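Local atomic coordinates of 5-carboxymethyl-2-hydroxymuconate semialdehyde dehydrogenase (Thermus thermophilus, PDB entry 2D4E), a protein that probably catalyses the NAD-dependent oxidation of 5-carboxymethyl-2-hydroxymuconate semialdehyde to the corresponding carboxylic acid. Residues R304-S309 with Y435-Y440. Residues are numbered along the deposited sequence; the frame is centred on the assembly and turned at random.
With NAD (nicotinamide-adenine-dinucleotide), chain K.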
# COMPACT_ATOMS: atom_id res chain seq x y z
N ARG C 304 24.51 21.11 -11.94
CA ARG C 304 23.35 20.42 -11.40
C ARG C 304 23.23 19.07 -12.11
O ARG C 304 23.27 19.00 -13.34
CB ARG C 304 22.10 21.27 -11.64
CG ARG C 304 20.83 20.67 -11.07
CD ARG C 304 20.23 21.53 -9.98
NE ARG C 304 19.65 22.77 -10.49
CZ ARG C 304 19.19 23.75 -9.71
NH1 ARG C 304 19.26 23.62 -8.39
NH2 ARG C 304 18.67 24.85 -10.24
N CYS C 305 23.08 18.00 -11.33
CA CYS C 305 22.97 16.66 -11.90
C CYS C 305 21.78 16.47 -12.81
O CYS C 305 21.86 15.72 -13.78
CB CYS C 305 22.91 15.62 -10.78
SG CYS C 305 21.44 15.73 -9.71
N THR C 306 20.68 17.14 -12.49
CA THR C 306 19.45 17.04 -13.27
C THR C 306 19.36 18.08 -14.38
O THR C 306 18.30 18.28 -14.98
CB THR C 306 18.23 17.22 -12.37
OG1 THR C 306 18.33 18.49 -11.70
CG2 THR C 306 18.16 16.10 -11.32
N ALA C 307 20.47 18.75 -14.66
CA ALA C 307 20.48 19.77 -15.70
C ALA C 307 20.11 19.19 -17.07
O ALA C 307 20.51 18.07 -17.41
CB ALA C 307 21.86 20.42 -15.76
N SER C 308 19.33 19.93 -17.85
CA SER C 308 18.95 19.49 -19.18
C SER C 308 20.05 19.95 -20.14
O SER C 308 19.90 20.95 -20.85
CB SER C 308 17.59 20.10 -19.58
OG SER C 308 17.54 21.49 -19.31
N SER C 309 21.15 19.21 -20.15
CA SER C 309 22.31 19.52 -20.98
C SER C 309 22.11 19.23 -22.47
O SER C 309 22.93 19.63 -23.30
CB SER C 309 23.53 18.78 -20.44
OG SER C 309 23.22 17.42 -20.17
N TYR C 435 23.10 7.38 -19.81
CA TYR C 435 22.48 7.91 -18.61
C TYR C 435 20.96 7.78 -18.61
O TYR C 435 20.35 7.37 -19.61
CB TYR C 435 22.88 9.38 -18.43
CG TYR C 435 24.36 9.58 -18.17
CD1 TYR C 435 25.18 10.18 -19.13
CD2 TYR C 435 24.94 9.18 -16.97
CE1 TYR C 435 26.54 10.37 -18.90
CE2 TYR C 435 26.31 9.36 -16.73
CZ TYR C 435 27.10 9.95 -17.70
OH TYR C 435 28.44 10.12 -17.47
N GLY C 436 20.35 8.13 -17.48
CA GLY C 436 18.91 8.05 -17.37
C GLY C 436 18.41 8.60 -16.04
O GLY C 436 17.74 7.89 -15.29
N LEU C 437 18.74 9.85 -15.76
CA LEU C 437 18.31 10.48 -14.51
C LEU C 437 16.96 11.19 -14.70
O LEU C 437 15.94 10.71 -14.22
CB LEU C 437 19.37 11.48 -14.03
CG LEU C 437 19.14 12.13 -12.66
CD1 LEU C 437 18.91 11.05 -11.60
CD2 LEU C 437 20.35 12.98 -12.30
N ALA C 438 16.96 12.30 -15.42
CA ALA C 438 15.71 13.03 -15.66
C ALA C 438 15.45 13.27 -17.15
O ALA C 438 16.29 12.99 -18.00
CB ALA C 438 15.73 14.36 -14.92
N ALA C 439 14.27 13.80 -17.45
CA ALA C 439 13.87 14.12 -18.81
C ALA C 439 12.78 15.18 -18.69
O ALA C 439 12.02 15.17 -17.72
CB ALA C 439 13.34 12.88 -19.53
N TYR C 440 12.73 16.10 -19.65
CA TYR C 440 11.74 17.17 -19.64
C TYR C 440 11.02 17.21 -20.99
O TYR C 440 11.66 17.27 -22.05
CB TYR C 440 12.42 18.51 -19.37
CG TYR C 440 13.27 18.50 -18.11
CD1 TYR C 440 14.54 17.93 -18.12
CD2 TYR C 440 12.78 19.01 -16.91
CE1 TYR C 440 15.31 17.87 -16.96
CE2 TYR C 440 13.53 18.95 -15.74
CZ TYR C 440 14.80 18.38 -15.77
OH TYR C 440 15.55 18.31 -14.62
PA NAD K . 33.02 12.44 -7.33
O1A NAD K . 34.44 12.34 -7.63
O2A NAD K . 32.30 11.18 -7.59
O5B NAD K . 32.70 12.83 -5.78
C5B NAD K . 31.65 12.23 -4.95
C4B NAD K . 32.29 11.71 -3.69
O4B NAD K . 33.06 10.57 -4.13
C3B NAD K . 33.34 12.66 -3.05
O3B NAD K . 33.03 12.89 -1.66
C2B NAD K . 34.66 11.92 -3.28
O2B NAD K . 35.65 12.17 -2.25
C1B NAD K . 34.20 10.48 -3.34
N9A NAD K . 35.14 9.62 -4.03
C8A NAD K . 35.89 9.86 -5.17
N7A NAD K . 36.68 8.83 -5.53
C5A NAD K . 36.41 7.87 -4.55
C6A NAD K . 36.91 6.53 -4.35
N6A NAD K . 37.82 5.96 -5.15
N1A NAD K . 36.41 5.85 -3.25
C2A NAD K . 35.47 6.45 -2.42
N3A NAD K . 34.96 7.66 -2.53
C4A NAD K . 35.46 8.34 -3.62
O3 NAD K . 32.47 13.60 -8.14
PN NAD K . 31.79 15.02 -7.92
O1N NAD K . 32.60 15.97 -8.69
O2N NAD K . 31.68 15.28 -6.47
O5D NAD K . 30.51 14.63 -8.70
C5D NAD K . 29.59 15.48 -9.33
C4D NAD K . 28.74 14.38 -9.89
O4D NAD K . 27.71 13.97 -8.96
C3D NAD K . 28.10 14.62 -11.25
O3D NAD K . 28.33 13.54 -12.17
C2D NAD K . 26.64 14.82 -10.86
O2D NAD K . 25.77 14.51 -11.96
C1D NAD K . 26.51 13.89 -9.67
N1N NAD K . 25.37 14.21 -8.80
C2N NAD K . 24.33 13.30 -8.92
C3N NAD K . 23.21 13.54 -8.14
C7N NAD K . 21.99 12.64 -8.20
O7N NAD K . 21.04 12.90 -7.49
N7N NAD K . 21.97 11.58 -9.04
C4N NAD K . 23.13 14.70 -7.24
C5N NAD K . 24.28 15.54 -7.21
C6N NAD K . 25.42 15.37 -7.95
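A buried contact, part hydrogen bond and part apolar, joins the loop 304-309, between helix 286-298 and strand 310-314, to residues 435-440, which lead into strand 438-442 beside the nicotinamide of NAD. The loop begins with a type I turn from Arg304 to Ala307, closed by Ala307 N to Arg304 O. From the strand, Tyr440 extends toward the loop with CG beside its own backbone N (chi1 -53°), and its OH donates to Thr306 O at 2.8 Å, in the carbonyl plane and on a lone pair. The carbonyl oxygen lies at the ring edge, while Ser308 CB meets Tyr440 CD1 obliquely at 4.0 Å. Asn467 ND2 also bonds to the hydroxyl, and Tyr462 meets the ring with its plane nearly parallel. Replacing Tyr440 with a phenylalanine would remove the hydroxyl, and with it the bonds to Thr306 O and Asn467, and would probably loosen the turn next to Cys305. Nearer the cofactor, Leu437 has CG anti to its backbone N (chi1 -174°), and its CD2 lies 3.5 Å from Cys305 O and 3.9 Å from Thr306 CG2. Leu437 CD2 also lies 3.9 Å from Cys305 SG and 3.9 Å from NAD N7N, touching both the loop and the carboxamide. Cys305 SG itself stands 3.2 Å from NAD C4N, the carbon that accepts hydride. A cysteine on a loop at the nicotinamide is the hallmark of the aldehyde dehydrogenase active site, where Cys305 is probably the nucleophile.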